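PDB 5A8C: carbohydrate binding family 6 from Clostridium thermocellum, which catalyses the hydrolysis of terminal alpha-L-arabinofuranosides as a family 43 glycoside hydrolase built on a five-bladed beta-propeller. Local coordinates for residues Gly86-Ala91 and Gly134-Pro139; Asn157-Asp162 and Arg208-Ala213; Met202-Pro207 and Tyr222-Ala227. One frame throughout, in Å; residues are numbered along the deposited sequence. Where two conformers were deposited one is given.

Contact 1 of 3, residues Gly86-Ala91 and Gly134-Pro139; sequences GEVFNA and GPFKDP
F136 carries its CG anti to the carbonyl carbon, beside the backbone N (chi1 -72°), whereas F89 carries its CG anti to the backbone N (chi1 178°); the two side chains cross at about a right angle. The contact illustrates how a five-bladed beta-propeller ties adjoining blades together: strand 83-90 is an outermost strand of a four-stranded antiparallel sheet, and residues 134-139 belong to the loop that follows strand 124-129. One backbone hydrogen bond crosses, from F136 N to V88 O at 3.2 Å. The peptide bond before P135 is cis, just ahead of this donor.

Around that bond the side chains divide into two patches. V88 and F136 run side by side and point the same way, with V88 CG2 3.9 Å from F136 CD1, while V88 O lies at the edge of the F136 ring, 3.5 Å from CD1. F89 meets the loop through CD1, 3.9 Å from F136 CB. A127 of strand 124-129 and L115 of strand 112-118 also pack on both F89 and F136. D138, further along, sends OD2 to Y117 OH and W97 NE1, anchoring the loop beyond F136. The carbonyl of F136 also meets the F89 ring edge-on, its O 3.5 Å from CD1 and near the ring plane.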
loop_
_atom_site.group_PDB
_atom_site.type_symbol
_atom_site.label_atom_id
_atom_site.label_comp_id
_atom_site.label_asym_id
_atom_site.label_seq_id
_atom_site.Cartn_x
_atom_site.Cartn_y
_atom_site.Cartn_z
ATOM N N GLY A 86 -3.221 -10.345 -14.368
ATOM C CA GLY A 86 -4.478 -10.775 -13.819
ATOM C C GLY A 86 -4.547 -10.605 -12.313
ATOM O O GLY A 86 -3.771 -9.826 -11.710
ATOM N N GLU A 87 -5.477 -11.297 -11.703
ATOM C CA GLU A 87 -5.635 -11.298 -10.278
ATOM C C GLU A 87 -4.870 -12.476 -9.726
ATOM O O GLU A 87 -5.163 -13.608 -10.016
ATOM C CB GLU A 87 -7.101 -11.236 -9.851
ATOM C CG GLU A 87 -7.701 -9.816 -9.894
ATOM C CD GLU A 87 -7.821 -9.294 -11.299
ATOM O OE1 GLU A 87 -8.626 -9.876 -12.063
ATOM O OE2 GLU A 87 -7.163 -8.314 -11.645
ATOM N N VAL A 88 -3.874 -12.185 -8.884
ATOM C CA VAL A 88 -2.893 -13.141 -8.398
ATOM C C VAL A 88 -3.197 -13.698 -7.015
ATOM O O VAL A 88 -2.549 -14.641 -6.603
ATOM C CB VAL A 88 -1.470 -12.517 -8.430
ATOM C CG1 VAL A 88 -1.096 -12.122 -9.843
ATOM C CG2 VAL A 88 -1.357 -11.326 -7.455
ATOM N N PHE A 89 -4.219 -13.142 -6.358
ATOM C CA PHE A 89 -4.668 -13.596 -5.062
ATOM C C PHE A 89 -6.137 -13.279 -4.977
ATOM O O PHE A 89 -6.530 -12.158 -5.251
ATOM C CB PHE A 89 -3.927 -12.895 -3.883
ATOM C CG PHE A 89 -4.387 -13.281 -2.528
ATOM C CD1 PHE A 89 -4.165 -14.563 -2.041
ATOM C CD2 PHE A 89 -5.120 -12.401 -1.757
ATOM C CE1 PHE A 89 -4.610 -14.924 -0.791
ATOM C CE2 PHE A 89 -5.556 -12.760 -0.489
ATOM C CZ PHE A 89 -5.317 -14.023 -0.027
ATOM N N ASN A 90 -6.929 -14.257 -4.469
ATOM C CA ASN A 90 -8.346 -14.088 -4.236
ATOM C C ASN A 90 -8.606 -14.576 -2.825
ATOM O O ASN A 90 -8.304 -15.717 -2.553
ATOM C CB ASN A 90 -9.157 -14.873 -5.293
ATOM C CG ASN A 90 -10.634 -14.836 -5.045
ATOM O OD1 ASN A 90 -11.115 -15.340 -4.040
ATOM N ND2 ASN A 90 -11.359 -14.205 -5.927
ATOM N N ALA A 91 -9.104 -13.724 -1.948
ATOM C CA ALA A 91 -9.174 -14.112 -0.530
ATOM C C ALA A 91 -10.004 -15.350 -0.288
ATOM O O ALA A 91 -9.607 -16.229 0.471
ATOM C CB ALA A 91 -9.642 -12.949 0.295
ATOM N N GLY A 134 2.126 -15.357 -8.693
ATOM C CA GLY A 134 1.275 -16.303 -8.013
ATOM C C GLY A 134 1.256 -17.649 -8.670
ATOM O O GLY A 134 2.103 -17.958 -9.514
ATOM N N PRO A 135 0.302 -18.464 -8.318
ATOM C CA PRO A 135 -0.746 -18.225 -7.345
ATOM C C PRO A 135 -0.236 -17.903 -5.946
ATOM O O PRO A 135 0.769 -18.534 -5.548
ATOM C CB PRO A 135 -1.431 -19.616 -7.316
ATOM C CG PRO A 135 -1.029 -20.280 -8.589
ATOM C CD PRO A 135 0.340 -19.849 -8.817
ATOM N N PHE A 136 -0.821 -16.910 -5.264
ATOM C CA PHE A 136 -0.532 -16.688 -3.867
ATOM C C PHE A 136 -1.498 -17.434 -3.013
ATOM O O PHE A 136 -2.700 -17.441 -3.270
ATOM C CB PHE A 136 -0.588 -15.202 -3.545
ATOM C CG PHE A 136 0.571 -14.375 -4.087
ATOM C CD1 PHE A 136 0.631 -13.927 -5.394
ATOM C CD2 PHE A 136 1.634 -14.066 -3.251
ATOM C CE1 PHE A 136 1.683 -13.193 -5.845
ATOM C CE2 PHE A 136 2.700 -13.317 -3.695
ATOM C CZ PHE A 136 2.739 -12.883 -5.008
ATOM N N LYS A 137 -1.002 -18.026 -1.905
ATOM C CA LYS A 137 -1.832 -18.786 -0.983
ATOM C C LYS A 137 -1.491 -18.379 0.432
ATOM O O LYS A 137 -0.310 -18.312 0.806
ATOM C CB LYS A 137 -1.628 -20.286 -1.148
ATOM C CG LYS A 137 -2.062 -20.865 -2.489
ATOM C CD LYS A 137 -3.562 -20.852 -2.661
ATOM C CE LYS A 137 -4.004 -21.519 -3.951
ATOM N NZ LYS A 137 -5.490 -21.585 -4.011
ATOM N N ASP A 138 -2.510 -18.121 1.249
ATOM C CA ASP A 138 -2.308 -17.823 2.671
ATOM C C ASP A 138 -2.190 -19.136 3.425
ATOM O O ASP A 138 -3.107 -19.949 3.381
ATOM C CB ASP A 138 -3.456 -16.940 3.180
ATOM C CG ASP A 138 -3.372 -16.593 4.652
ATOM O OD1 ASP A 138 -2.729 -17.307 5.414
ATOM O OD2 ASP A 138 -3.927 -15.491 4.997
ATOM N N PRO A 139 -1.031 -19.389 4.049
ATOM C CA PRO A 139 -0.800 -20.698 4.715
ATOM C C PRO A 139 -1.433 -20.827 6.077
ATOM O O PRO A 139 -1.367 -21.918 6.644
ATOM C CB PRO A 139 0.710 -20.728 4.837
ATOM C CG PRO A 139 1.081 -19.267 5.078
ATOM C CD PRO A 139 0.119 -18.477 4.193
#

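Contact 2 of 3, residues Asn157-Asp162 and Arg208-Ala213; sequences NMWLFD and RFFEAA. With TRS (2-amino-2-hydroxymethyl-propane-1,3-diol), chain C.
D162 and E211 meet beside the site in the five-bladed propeller where TRS, probably from the crystallisation liquor, is bound. The D162 side chain can be followed outward. Its CB lies 3.8 Å from A212 N, and chi1 of -75° sets CG beside the backbone N, 3.4 Å from TRS O2. At the tip each oxygen accepts from a TRS hydroxyl, OD1 from O1 at 2.8 Å and OD2 from O2 at 2.7 Å. OD2 also takes the A212 N-H at 3.0 Å on its anti lone pair, a bent bond (138° at the hydrogen) that ties the carboxylate to the opposing backbone. E211 CB comes within 3.2 Å of the same OD2, so that oxygen is closely surrounded. From there E211 extends beyond CG, and its OE1 accepts from TRS N. D39 and H268 also bind TRS; the carboxylates of D39, D162 and E211 around one small molecule are consistent with the acidic trio of family 43 active sites.

F161 turns one ring face to TRS O1, and W159 CB lies over the opposite face. Packed beside it, W159 directs the edge of its six-membered ring at the face of F210 in a T-shaped pair, centroids 5.0 Å apart and planes at 81°. F210 and E211 form a classic beta bulge opposite A227, where the chain turns a corner. A water bridges the backbones, donating to D162 O at 2.9 Å and accepting from A213 N.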
loop_
_atom_site.group_PDB
_atom_site.type_symbol
_atom_site.label_atom_id
_atom_site.label_comp_id
_atom_site.label_asym_id
_atom_site.label_seq_id
_atom_site.Cartn_x
_atom_site.Cartn_y
_atom_site.Cartn_z
ATOM N N ASN A 157 -11.641 3.195 17.934
ATOM C CA ASN A 157 -11.973 3.539 16.551
ATOM C C ASN A 157 -10.961 3.136 15.506
ATOM O O ASN A 157 -10.998 3.600 14.412
ATOM C CB ASN A 157 -12.106 5.045 16.554
ATOM C CG ASN A 157 -13.226 5.486 17.500
ATOM O OD1 ASN A 157 -14.261 4.857 17.501
ATOM N ND2 ASN A 157 -13.055 6.537 18.200
ATOM N N MET A 158 -10.051 2.257 15.900
ATOM C CA MET A 158 -9.032 1.841 14.898
ATOM C C MET A 158 -9.596 0.982 13.778
ATOM O O MET A 158 -10.468 0.186 13.960
ATOM C CB MET A 158 -7.832 1.082 15.522
ATOM C CG MET A 158 -6.597 0.599 14.605
ATOM S SD MET A 158 -5.684 -0.642 15.526
ATOM C CE MET A 158 -4.856 0.708 15.885
ATOM N N TRP A 159 -8.975 1.173 12.614
ATOM C CA TRP A 159 -9.205 0.316 11.468
ATOM C C TRP A 159 -7.980 -0.586 11.381
ATOM O O TRP A 159 -6.899 -0.136 11.104
ATOM C CB TRP A 159 -9.445 1.077 10.171
ATOM C CG TRP A 159 -10.642 1.952 10.184
ATOM C CD1 TRP A 159 -11.833 1.728 10.802
ATOM C CD2 TRP A 159 -10.784 3.210 9.480
ATOM N NE1 TRP A 159 -12.688 2.785 10.580
ATOM C CE2 TRP A 159 -12.085 3.695 9.745
ATOM C CE3 TRP A 159 -9.915 3.997 8.690
ATOM C CZ2 TRP A 159 -12.546 4.918 9.251
ATOM C CZ3 TRP A 159 -10.386 5.197 8.224
ATOM C CH2 TRP A 159 -11.693 5.652 8.486
ATOM N N LEU A 160 -8.198 -1.876 11.655
ATOM C CA LEU A 160 -7.079 -2.802 11.706
ATOM C C LEU A 160 -6.819 -3.318 10.271
ATOM O O LEU A 160 -7.281 -4.388 9.877
ATOM C CB LEU A 160 -7.319 -3.874 12.736
ATOM C CG LEU A 160 -6.074 -4.630 13.156
ATOM C CD1 LEU A 160 -5.231 -3.751 14.004
ATOM C CD2 LEU A 160 -6.516 -5.728 14.115
ATOM N N PHE A 161 -6.101 -2.511 9.501
ATOM C CA PHE A 161 -5.954 -2.774 8.092
ATOM C C PHE A 161 -4.717 -2.090 7.531
ATOM O O PHE A 161 -3.908 -1.471 8.246
ATOM C CB PHE A 161 -7.263 -2.483 7.329
ATOM C CG PHE A 161 -7.690 -1.054 7.182
ATOM C CD1 PHE A 161 -6.910 0.066 7.510
ATOM C CD2 PHE A 161 -8.928 -0.814 6.599
ATOM C CE1 PHE A 161 -7.341 1.339 7.284
ATOM C CE2 PHE A 161 -9.362 0.485 6.359
ATOM C CZ PHE A 161 -8.551 1.562 6.668
ATOM N N ASP A 162 -4.597 -2.165 6.189
ATOM C CA ASP A 162 -3.631 -1.387 5.418
ATOM C C ASP A 162 -2.165 -1.655 5.834
ATOM O O ASP A 162 -1.423 -0.734 6.174
ATOM C CB ASP A 162 -3.949 0.107 5.401
ATOM C CG ASP A 162 -5.117 0.509 4.501
ATOM O OD1 ASP A 162 -5.874 -0.364 4.045
ATOM O OD2 ASP A 162 -5.216 1.747 4.311
ATOM N N ARG A 208 -2.755 13.585 11.973
ATOM C CA ARG A 208 -3.883 13.391 11.104
ATOM C C ARG A 208 -3.867 12.023 10.389
ATOM O O ARG A 208 -4.440 11.878 9.305
ATOM C CB ARG A 208 -4.029 14.579 10.126
ATOM C CG ARG A 208 -4.331 15.873 10.886
ATOM C CD ARG A 208 -4.063 17.151 10.091
ATOM N NE ARG A 208 -2.643 17.335 9.817
ATOM C CZ ARG A 208 -2.065 17.061 8.654
ATOM N NH1 ARG A 208 -2.750 16.566 7.621
ATOM N NH2 ARG A 208 -0.763 17.230 8.574
ATOM N N PHE A 209 -3.210 11.036 10.967
ATOM C CA PHE A 209 -3.126 9.734 10.314
ATOM C C PHE A 209 -4.508 9.156 10.037
ATOM O O PHE A 209 -5.367 9.095 10.948
ATOM C CB PHE A 209 -2.353 8.738 11.230
ATOM C CG PHE A 209 -2.279 7.361 10.676
ATOM C CD1 PHE A 209 -1.428 7.067 9.605
ATOM C CD2 PHE A 209 -3.064 6.347 11.176
ATOM C CE1 PHE A 209 -1.363 5.785 9.076
ATOM C CE2 PHE A 209 -2.989 5.076 10.667
ATOM C CZ PHE A 209 -2.165 4.794 9.593
ATOM N N PHE A 210 -4.690 8.641 8.814
ATOM C CA PHE A 210 -5.962 8.078 8.408
ATOM C C PHE A 210 -5.839 6.648 7.934
ATOM O O PHE A 210 -6.603 5.788 8.375
ATOM C CB PHE A 210 -6.615 8.993 7.340
ATOM C CG PHE A 210 -8.040 8.734 7.045
ATOM C CD1 PHE A 210 -9.040 8.976 7.996
ATOM C CD2 PHE A 210 -8.427 8.301 5.780
ATOM C CE1 PHE A 210 -10.387 8.809 7.680
ATOM C CE2 PHE A 210 -9.776 8.091 5.458
ATOM C CZ PHE A 210 -10.730 8.378 6.400
ATOM N N GLU A 211 -4.951 6.395 6.969
ATOM C CA GLU A 211 -4.785 5.007 6.508
ATOM C C GLU A 211 -3.458 4.943 5.702
ATOM O O GLU A 211 -2.704 5.913 5.701
ATOM C CB GLU A 211 -6.031 4.509 5.737
ATOM C CG GLU A 211 -6.267 5.345 4.537
ATOM C CD GLU A 211 -7.728 5.262 3.911
ATOM O OE1 GLU A 211 -8.555 4.336 4.172
ATOM O OE2 GLU A 211 -7.887 6.091 2.980
ATOM N N ALA A 212 -3.196 3.788 5.099
ATOM C CA ALA A 212 -2.089 3.700 4.126
ATOM C C ALA A 212 -0.688 3.791 4.721
ATOM O O ALA A 212 0.236 4.226 4.022
ATOM C CB ALA A 212 -2.262 4.638 2.933
ATOM N N ALA A 213 -0.484 3.335 5.954
ATOM C CA ALA A 213 0.861 3.353 6.540
ATOM C C ALA A 213 1.887 2.692 5.592
ATOM O O ALA A 213 1.667 1.606 5.062
ATOM C CB ALA A 213 0.870 2.620 7.872
HETATM C C TRS C . -8.742 1.475 1.664
HETATM C C1 TRS C . -9.104 0.976 3.057
HETATM C C2 TRS C . -7.230 1.542 1.509
HETATM C C3 TRS C . -9.389 0.586 0.564
HETATM N N TRS C . -9.283 2.876 1.502
HETATM O O1 TRS C . -8.515 -0.308 3.243
HETATM O O2 TRS C . -6.677 2.616 2.277
HETATM O O3 TRS C . -9.265 1.101 -0.727
HETATM O O HOH W 1 -0.478 0.784 3.739
HETATM O O HOH W 2 -2.119 1.637 7.732
#

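Contact 3 of 3, residues Met202-Pro207 and Tyr222-Ala227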
loop_
_atom_site.group_PDB
_atom_site.type_symbol
_atom_site.label_atom_id
_atom_site.label_comp_id
_atom_site.label_asym_id
_atom_site.label_seq_id
_atom_site.Cartn_x
_atom_site.Cartn_y
_atom_site.Cartn_z
ATOM N N MET A 202 3.509 -2.266 18.917
ATOM C CA MET A 202 3.698 -1.032 19.614
ATOM C C MET A 202 2.975 0.086 18.873
ATOM O O MET A 202 2.624 -0.042 17.692
ATOM C CB MET A 202 5.105 -0.790 19.935
ATOM C CG MET A 202 5.793 -0.369 18.780
ATOM S SD MET A 202 7.544 0.074 18.913
ATOM C CE MET A 202 8.074 -1.580 19.024
ATOM N N THR A 203 2.751 1.191 19.571
ATOM C CA THR A 203 2.043 2.322 19.016
ATOM C C THR A 203 2.959 3.360 18.465
ATOM O O THR A 203 4.067 3.592 18.964
ATOM C CB THR A 203 1.190 2.976 20.111
ATOM O OG1 THR A 203 1.934 3.562 21.169
ATOM C CG2 THR A 203 0.187 1.962 20.491
ATOM N N MET A 204 2.483 3.954 17.324
ATOM C CA MET A 204 3.115 5.145 16.763
ATOM C C MET A 204 2.069 6.218 16.605
ATOM O O MET A 204 0.873 5.969 16.651
ATOM C CB MET A 204 3.781 4.845 15.402
ATOM C CG MET A 204 4.932 3.903 15.471
ATOM S SD MET A 204 5.598 3.395 13.899
ATOM C CE MET A 204 6.027 4.982 13.187
ATOM N N SER A 205 2.532 7.439 16.372
ATOM C CA SER A 205 1.650 8.571 16.160
ATOM C C SER A 205 2.138 9.416 14.977
ATOM O O SER A 205 3.328 9.626 14.798
ATOM C CB SER A 205 1.582 9.484 17.404
ATOM O OG SER A 205 1.296 8.797 18.600
ATOM N N ALA A 206 1.179 9.871 14.187
ATOM C CA ALA A 206 1.493 10.778 13.067
ATOM C C ALA A 206 0.338 11.737 12.923
ATOM O O ALA A 206 -0.819 11.349 13.023
ATOM C CB ALA A 206 1.681 10.014 11.740
ATOM N N PRO A 207 0.623 13.016 12.610
ATOM C CA PRO A 207 -0.433 13.995 12.549
ATOM C C PRO A 207 -1.510 13.597 11.536
ATOM O O PRO A 207 -1.227 13.340 10.357
ATOM C CB PRO A 207 0.300 15.270 12.116
ATOM C CG PRO A 207 1.689 15.085 12.480
ATOM C CD PRO A 207 1.960 13.635 12.408
ATOM N N TYR A 222 14.634 6.655 8.072
ATOM C CA TYR A 222 13.372 5.949 7.946
ATOM C C TYR A 222 12.292 6.958 7.619
ATOM O O TYR A 222 12.221 8.034 8.223
ATOM C CB TYR A 222 13.034 5.249 9.274
ATOM C CG TYR A 222 14.022 4.180 9.639
ATOM C CD1 TYR A 222 15.176 4.501 10.410
ATOM C CD2 TYR A 222 13.834 2.854 9.273
ATOM C CE1 TYR A 222 16.058 3.532 10.757
ATOM C CE2 TYR A 222 14.755 1.871 9.678
ATOM C CZ TYR A 222 15.852 2.208 10.449
ATOM O OH TYR A 222 16.753 1.274 10.862
ATOM N N TYR A 223 11.438 6.613 6.632
ATOM C CA TYR A 223 10.380 7.477 6.151
ATOM C C TYR A 223 9.056 6.789 6.404
ATOM O O TYR A 223 8.757 5.764 5.782
ATOM C CB TYR A 223 10.539 7.707 4.634
ATOM C CG TYR A 223 11.783 8.491 4.257
ATOM C CD1 TYR A 223 13.021 7.857 4.212
ATOM C CD2 TYR A 223 11.713 9.820 3.918
ATOM C CE1 TYR A 223 14.179 8.567 3.886
ATOM C CE2 TYR A 223 12.863 10.553 3.560
ATOM C CZ TYR A 223 14.061 9.922 3.571
ATOM O OH TYR A 223 15.241 10.583 3.229
ATOM N N PHE A 224 8.256 7.326 7.343
ATOM C CA PHE A 224 6.917 6.834 7.585
ATOM C C PHE A 224 5.967 7.736 6.799
ATOM O O PHE A 224 5.841 8.918 7.089
ATOM C CB PHE A 224 6.554 6.874 9.073
ATOM C CG PHE A 224 5.161 6.370 9.310
ATOM C CD1 PHE A 224 4.949 4.997 9.474
ATOM C CD2 PHE A 224 4.076 7.202 9.335
ATOM C CE1 PHE A 224 3.663 4.526 9.667
ATOM C CE2 PHE A 224 2.791 6.698 9.497
ATOM C CZ PHE A 224 2.605 5.352 9.665
ATOM N N SER A 225 5.360 7.167 5.761
ATOM C CA SER A 225 4.418 7.915 4.914
ATOM C C SER A 225 3.020 7.321 5.056
ATOM O O SER A 225 2.869 6.156 5.473
ATOM C CB SER A 225 4.907 7.994 3.481
ATOM O OG SER A 225 5.087 6.716 2.908
ATOM N N TYR A 226 2.011 8.108 4.749
ATOM C CA TYR A 226 0.656 7.725 5.085
ATOM C C TYR A 226 -0.332 8.630 4.390
ATOM O O TYR A 226 0.040 9.736 3.922
ATOM C CB TYR A 226 0.427 7.779 6.591
ATOM C CG TYR A 226 0.614 9.143 7.217
ATOM C CD1 TYR A 226 1.877 9.632 7.523
ATOM C CD2 TYR A 226 -0.470 9.950 7.493
ATOM C CE1 TYR A 226 2.039 10.874 8.107
ATOM C CE2 TYR A 226 -0.329 11.201 8.087
ATOM C CZ TYR A 226 0.940 11.665 8.405
ATOM O OH TYR A 226 1.136 12.873 9.061
ATOM N N ALA A 227 -1.586 8.219 4.340
ATOM C CA ALA A 227 -2.671 9.074 3.908
ATOM C C ALA A 227 -3.269 9.786 5.120
ATOM O O ALA A 227 -3.610 9.145 6.128
ATOM C CB ALA A 227 -3.733 8.284 3.170
#
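A206 and P207 approach F224 and Y226 across the gap between two successive blades of the five-bladed beta-propeller, a good example of two segments joined mainly through their side chains. Residues 202-207 run off the end of strand 200-204, in the sheet that precedes; strand 221-228 lies within the four-stranded antiparallel sheet that follows. The nearest CA atoms, those of A206 and Y226, are 8.6 Å apart, and the intervening distance is spanned mostly by side chains, with P207 O the one backbone atom bonded across it.

Apolar and aromatic contacts account for most of it. The A206 methyl sits over one face of the Y226 ring in a CH-pi contact, its CB 4.1 Å from the ring centroid and 25° off the normal, displaced toward the rim where CE1 and CZ lie. The same CB reaches the neighbouring ring as well, 4.2 Å from F224 CE2, so one small side chain serves two aromatics. M204 adds a Met-aromatic contact: SD stands obliquely to the F224 ring, 5.3 Å from its centroid, and the bend at chi3 brings CE to within 3.9 Å of F224 CD1. I185 of strand 185-190 and M240 of strand 237-242 also pack on A206, closing this apolar layer from both blades.

Polar chemistry is confined to the end near P207. The P207 and Y226 side chains cross at about a right angle, and P207 CD approaches Y226 OH at 3.5 Å. The hydroxyl itself donates to P207 O at 2.7 Å, in the plane of the carbonyl and on a lone pair, with a C=O...OH angle of 133°.

How the contacts relate
All three contacts are largely buried, yet they occupy different depths of the propeller. Contact 2 lies closest to the centre of the chain and is the most polar, its carboxylates turned to a bound ligand, though with an aromatic pair beside them. Contacts 1 and 3 lie farther out, on opposite sides of that centre, and rely mainly on apolar packing with one hydrogen bond each: a backbone pair in contact 1, a tyrosine hydroxyl in contact 3. Contacts 2 and 3 touch and share a sheet; probable hydrogen bonds join E211 O to A227 N and F210 N to A227 O, both at 2.9 Å. Contact 1 stands apart, its nearest atoms about 13 Å from contact 2.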